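PDB 5EVJ: arsenite methyltransferase from Chlamydomonas reinhardtii, which probably catalyses the stepwise methylation of trivalent arsenic, using S-adenosyl-L-methionine as the methyl donor and thioredoxin as the reductant. Local coordinates for residues A224-N227 and N228-I231; G295-P298 and G299-H302. The protein carries 15 engineered substitutions. One frame throughout, in Å; residues are numbered along the deposited sequence.

Contact 1: residues A224-N227 and N228-I231; sequences ALYN and NDFI
Tyr226 lays its ring beside Asn228 and Asp229 at the start of a helix. With CG anti to the backbone N (chi1 174°), the ring takes Asn228 over one face and Asp229 OD2 at its edge. Its CB lies 3.8 Å from Asp229 OD2, and the same oxygen sits in the ring plane near CD2. That carboxylate stands almost upright to the ring and is spoken for by two arginines: OD2 pairs with Arg205 and OD1 with Arg232. Farther out, CE2 and CZ pass under Asn228 CB, which makes a CH-pi contact 3.9 Å from the ring centroid. At the tip, OH accepts a nearly straight hydrogen bond from Asn228 ND2, 2.7 Å long and in the amide plane, for which the short, flat asparagine has just the reach. Tyr226 is the N-cap of helix 227-237 within the methyltransferase domain, and its own carbonyl opens the helical bonding: Phe230 N reaches Tyr226 O at 3.1 Å, while Asp229 N adds a weaker, bent bond. With an alanine here the ring and hydroxyl are gone, which would probably leave Asn228 ND2 without its acceptor and Asn228 CB without the ring face it covers. One residue on, Ile231 N hydrogen-bonds to Asn227 O. Leu225 CD1 rests 4.2 Å from Phe230 CB, apolar against apolar, and the Phe230 ring goes on to meet Tyr201 and Tyr271.

Contact 2: residues G295-P298 and G299-H302; sequences GTIP and GHSH
Ile297 and His300 face each other across a type II beta turn, Ile297 to His300, in the loop that links strands 289-293 and 303-305. The turn is closed by one backbone hydrogen bond, His300 N to Ile297 O, 2.8 Å long and in the carbonyl plane, though bent to 132° at the hydrogen. Residue type follows position here. Pro298, second in the turn, has a ring that holds phi near the value the bend needs, and it has no N-H to lose. Gly299, third, takes a phi of 78°, where a beta carbon would run into Pro298 O. Gly295 is also at positive phi, and a side chain on it would be pressed against the carbonyl of the residue before and against Ser301 O.

Beyond the turn one weak contact and an outside hydroxyl link the two arms. The CA of Ser301 points its hydrogen at Gly295 O, a CA-H...O contact of 3.1 Å. Tyr293 OH bridges the arms nearer the turn, hydrogen-bonded to Ile297 N and His300 O. Separately, Thr296 OG1 ties this loop to another through a hydrogen bond to His336.

Apolar and ring contacts come from the side chains of Ile297 and His300, which cross obliquely. Ile297 is buried, as suits a branched hydrocarbon, and packs on Ala80 and His336; His300 touches Ala80 too, and its side chain lies about 4 Å from a bound sodium ion. With CG anti to its own carbonyl carbon (chi1 -59°), the imidazole lies on the same side of the turn as Ile297 CG2. Its CD2 meets Ile297 CG2 at 4.0 Å and, at the ring edge, Pro298 O at 3.4 Å.

How the contacts relate
Contact 1 comes first along the chain and contact 2 follows, with no overlap. Their centres are about 32 Å apart and their nearest atoms about 22 Å, on opposite sides of the chain's centre, so neither touches the other. Residues 224-231 run from a loop into the start of helix 227-237, which leads into edge strand 243-249 of the seven-stranded sheet of the Rossmann-like methyltransferase fold. From there the chain passes through helix 256-261 and strand 266-274 before leaving that sheet for the short strands 285-286 and 289-293, and then residues 295-302. The first contact thus starts a helix of the methyltransferase domain, whereas the second reverses the chain in the later, short-stranded part of the protein.

Contact 1: residues A224-N227 and N228-I231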
ATOM      1  N   ALA A 224      14.275  -1.850  -9.741  1.00 43.29           N
ATOM      2  CA  ALA A 224      14.057  -1.668  -8.314  1.00 36.20           C
ATOM      3  C   ALA A 224      14.964  -0.505  -7.902  1.00 37.78           C
ATOM      4  O   ALA A 224      16.153  -0.517  -8.224  1.00 38.46           O
ATOM      5  CB  ALA A 224      14.411  -2.925  -7.547  1.00 30.42           C
ATOM      6  N   LEU A 225      14.384   0.505  -7.254  1.00 31.67           N
ATOM      7  CA  LEU A 225      15.096   1.685  -6.774  1.00 30.09           C
ATOM      8  C   LEU A 225      15.746   1.491  -5.386  1.00 27.75           C
ATOM      9  O   LEU A 225      15.287   0.687  -4.542  1.00 23.96           O
ATOM     10  CB  LEU A 225      14.100   2.867  -6.641  1.00 36.46           C
ATOM     11  CG  LEU A 225      13.567   3.653  -7.869  1.00 37.93           C
ATOM     12  CD1 LEU A 225      12.897   4.956  -7.475  1.00 44.84           C
ATOM     13  CD2 LEU A 225      14.634   4.018  -8.884  1.00 40.56           C
ATOM     14  N   TYR A 226      16.852   2.211  -5.202  1.00 23.72           N
ATOM     15  CA  TYR A 226      17.364   2.536  -3.911  1.00 20.92           C
ATOM     16  C   TYR A 226      16.164   3.021  -3.045  1.00 23.43           C
ATOM     17  O   TYR A 226      15.481   4.001  -3.376  1.00 22.54           O
ATOM     18  CB  TYR A 226      18.458   3.594  -4.070  1.00 16.72           C
ATOM     19  CG  TYR A 226      18.992   4.130  -2.756  1.00 17.70           C
ATOM     20  CD1 TYR A 226      19.030   3.325  -1.541  1.00 17.44           C
ATOM     21  CD2 TYR A 226      19.459   5.452  -2.689  1.00 19.14           C
ATOM     22  CE1 TYR A 226      19.537   3.849  -0.341  1.00 18.44           C
ATOM     23  CE2 TYR A 226      19.944   5.984  -1.482  1.00 20.67           C
ATOM     24  CZ  TYR A 226      19.999   5.220  -0.331  1.00 21.44           C
ATOM     25  OH  TYR A 226      20.548   5.883   0.782  1.00 24.74           O
ATOM     26  N   ASN A 227      15.894   2.355  -1.934  1.00 25.00           N
ATOM     27  CA  ASN A 227      14.731   2.779  -1.183  1.00 27.21           C
ATOM     28  C   ASN A 227      14.663   4.282  -0.887  1.00 30.31           C
ATOM     29  O   ASN A 227      13.561   4.844  -0.878  1.00 30.19           O
ATOM     30  CB  ASN A 227      14.491   1.936   0.092  1.00 28.14           C
ATOM     31  CG  ASN A 227      15.399   2.303   1.224  1.00 28.72           C
ATOM     32  OD1 ASN A 227      14.959   2.441   2.354  1.00 28.23           O
ATOM     33  ND2 ASN A 227      16.656   2.462   0.943  1.00 27.46           N
ATOM     34  N   ASN A 228      15.808   4.950  -0.640  1.00 27.79           N
ATOM     35  CA  ASN A 228      15.704   6.341  -0.211  1.00 21.93           C
ATOM     36  C   ASN A 228      15.396   7.171  -1.454  1.00 19.04           C
ATOM     37  O   ASN A 228      14.887   8.257  -1.350  1.00 19.12           O
ATOM     38  CB  ASN A 228      16.970   6.870   0.478  1.00 23.64           C
ATOM     39  CG  ASN A 228      17.099   6.403   1.922  1.00 25.48           C
ATOM     40  OD1 ASN A 228      16.129   6.439   2.645  1.00 22.09           O
ATOM     41  ND2 ASN A 228      18.332   5.970   2.354  1.00 23.88           N
ATOM     42  N   ASP A 229      15.731   6.698  -2.644  1.00 18.56           N
ATOM     43  CA  ASP A 229      15.366   7.461  -3.845  1.00 19.50           C
ATOM     44  C   ASP A 229      13.854   7.343  -4.080  1.00 21.10           C
ATOM     45  O   ASP A 229      13.233   8.254  -4.541  1.00 22.20           O
ATOM     46  CB  ASP A 229      16.149   7.020  -5.119  1.00 19.95           C
ATOM     47  CG  ASP A 229      17.569   7.485  -5.129  1.00 22.16           C
ATOM     48  OD1 ASP A 229      17.924   8.473  -4.412  1.00 25.12           O
ATOM     49  OD2 ASP A 229      18.346   6.886  -5.888  1.00 24.81           O
ATOM     50  N   PHE A 230      13.265   6.202  -3.752  1.00 22.40           N
ATOM     51  CA  PHE A 230      11.850   6.071  -3.859  1.00 23.88           C
ATOM     52  C   PHE A 230      11.151   7.060  -2.933  1.00 24.42           C
ATOM     53  O   PHE A 230      10.175   7.769  -3.332  1.00 26.79           O
ATOM     54  CB  PHE A 230      11.377   4.639  -3.598  1.00 26.12           C
ATOM     55  CG  PHE A 230       9.928   4.578  -3.252  1.00 29.23           C
ATOM     56  CD1 PHE A 230       8.957   4.698  -4.260  1.00 29.17           C
ATOM     57  CD2 PHE A 230       9.524   4.570  -1.905  1.00 31.35           C
ATOM     58  CE1 PHE A 230       7.615   4.726  -3.904  1.00 32.51           C
ATOM     59  CE2 PHE A 230       8.166   4.582  -1.553  1.00 29.64           C
ATOM     60  CZ  PHE A 230       7.231   4.678  -2.553  1.00 28.86           C
ATOM     61  N   ILE A 231      11.632   7.106  -1.709  1.00 21.27           N
ATOM     62  CA  ILE A 231      11.053   7.998  -0.695  1.00 20.96           C
ATOM     63  C   ILE A 231      11.031   9.455  -1.214  1.00 22.08           C
ATOM     64  O   ILE A 231      10.007  10.168  -1.100  1.00 21.83           O
ATOM     65  CB  ILE A 231      11.776   7.873   0.723  1.00 19.29           C
ATOM     66  CG1 ILE A 231      11.509   6.448   1.333  1.00 20.77           C
ATOM     67  CG2 ILE A 231      11.339   9.011   1.714  1.00 14.09           C
ATOM     68  CD1 ILE A 231      12.210   6.150   2.682  1.00 20.09           C
TER

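Contact 2: residues G295-P298 and G299-H302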
ATOM      1  N   GLY A 295      -8.980  -0.641  19.856  1.00 23.25           N
ATOM      2  CA  GLY A 295      -9.105  -2.097  19.806  1.00 22.71           C
ATOM      3  C   GLY A 295     -10.118  -2.675  18.831  1.00 25.19           C
ATOM      4  O   GLY A 295     -10.316  -3.909  18.800  1.00 23.02           O
ATOM      5  N   THR A 296     -10.687  -1.798  17.988  1.00 27.47           N
ATOM      6  CA  THR A 296     -11.890  -2.081  17.264  1.00 25.97           C
ATOM      7  C   THR A 296     -11.608  -2.501  15.829  1.00 30.84           C
ATOM      8  O   THR A 296     -12.521  -2.678  15.036  1.00 34.05           O
ATOM      9  CB  THR A 296     -12.868  -0.906  17.309  1.00 26.32           C
ATOM     10  OG1 THR A 296     -12.196   0.315  16.956  1.00 26.04           O
ATOM     11  CG2 THR A 296     -13.555  -0.749  18.780  1.00 20.81           C
ATOM     12  N   ILE A 297     -10.354  -2.679  15.453  1.00 31.49           N
ATOM     13  CA  ILE A 297     -10.144  -3.054  14.049  1.00 27.63           C
ATOM     14  C   ILE A 297     -10.129  -4.547  13.975  1.00 31.04           C
ATOM     15  O   ILE A 297      -9.292  -5.180  14.630  1.00 36.40           O
ATOM     16  CB  ILE A 297      -8.875  -2.496  13.465  1.00 25.07           C
ATOM     17  CG1 ILE A 297      -8.996  -1.001  13.420  1.00 25.74           C
ATOM     18  CG2 ILE A 297      -8.473  -3.222  12.159  1.00 22.70           C
ATOM     19  CD1 ILE A 297      -7.722  -0.314  12.996  1.00 26.08           C
ATOM     20  N   PRO A 298     -11.079  -5.119  13.216  1.00 34.29           N
ATOM     21  CA  PRO A 298     -11.316  -6.590  13.231  1.00 30.72           C
ATOM     22  C   PRO A 298     -10.042  -7.355  12.965  1.00 31.04           C
ATOM     23  O   PRO A 298      -9.298  -6.988  12.044  1.00 29.42           O
ATOM     24  CB  PRO A 298     -12.322  -6.800  12.070  1.00 29.24           C
ATOM     25  CG  PRO A 298     -13.020  -5.461  11.941  1.00 31.95           C
ATOM     26  CD  PRO A 298     -12.109  -4.378  12.442  1.00 28.97           C
ATOM     27  N   GLY A 299      -9.797  -8.413  13.747  1.00 29.53           N
ATOM     28  CA  GLY A 299      -8.533  -9.157  13.691  1.00 29.51           C
ATOM     29  C   GLY A 299      -7.369  -8.493  14.397  1.00 30.56           C
ATOM     30  O   GLY A 299      -6.259  -9.042  14.401  1.00 29.25           O
ATOM     31  N   HIS A 300      -7.640  -7.348  15.032  1.00 28.35           N
ATOM     32  CA  HIS A 300      -6.641  -6.566  15.801  1.00 31.41           C
ATOM     33  C   HIS A 300      -7.168  -5.999  17.107  1.00 30.70           C
ATOM     34  O   HIS A 300      -6.998  -4.818  17.399  1.00 28.41           O
ATOM     35  CB  HIS A 300      -6.101  -5.459  14.948  1.00 30.27           C
ATOM     36  CG  HIS A 300      -5.465  -5.990  13.708  1.00 34.99           C
ATOM     37  ND1 HIS A 300      -4.146  -6.382  13.672  1.00 36.23           N
ATOM     38  CD2 HIS A 300      -5.998  -6.330  12.508  1.00 34.90           C
ATOM     39  CE1 HIS A 300      -3.873  -6.880  12.473  1.00 43.49           C
ATOM     40  NE2 HIS A 300      -4.979  -6.847  11.746  1.00 40.02           N
ATOM     41  N   SER A 301      -7.795  -6.852  17.908  1.00 29.98           N
ATOM     42  CA  SER A 301      -8.406  -6.369  19.173  1.00 31.66           C
ATOM     43  C   SER A 301      -7.397  -6.043  20.293  1.00 26.47           C
ATOM     44  O   SER A 301      -7.755  -5.354  21.204  1.00 28.55           O
ATOM     45  CB  SER A 301      -9.458  -7.397  19.663  1.00 28.22           C
ATOM     46  OG  SER A 301      -8.786  -8.626  19.797  1.00 32.72           O
ATOM     47  N   HIS A 302      -6.181  -6.582  20.222  1.00 27.84           N
ATOM     48  CA  HIS A 302      -5.128  -6.383  21.267  1.00 32.85           C
ATOM     49  C   HIS A 302      -4.132  -5.279  20.945  1.00 34.93           C
ATOM     50  O   HIS A 302      -3.659  -4.571  21.833  1.00 33.56           O
ATOM     51  CB  HIS A 302      -4.353  -7.684  21.475  1.00 27.05           C
ATOM     52  CG  HIS A 302      -5.255  -8.823  21.827  1.00 32.54           C
ATOM     53  ND1 HIS A 302      -6.134  -8.765  22.903  1.00 32.15           N
ATOM     54  CD2 HIS A 302      -5.503  -9.994  21.196  1.00 29.98           C
ATOM     55  CE1 HIS A 302      -6.822  -9.886  22.963  1.00 32.03           C
ATOM     56  NE2 HIS A 302      -6.469 -10.639  21.929  1.00 35.36           N
TER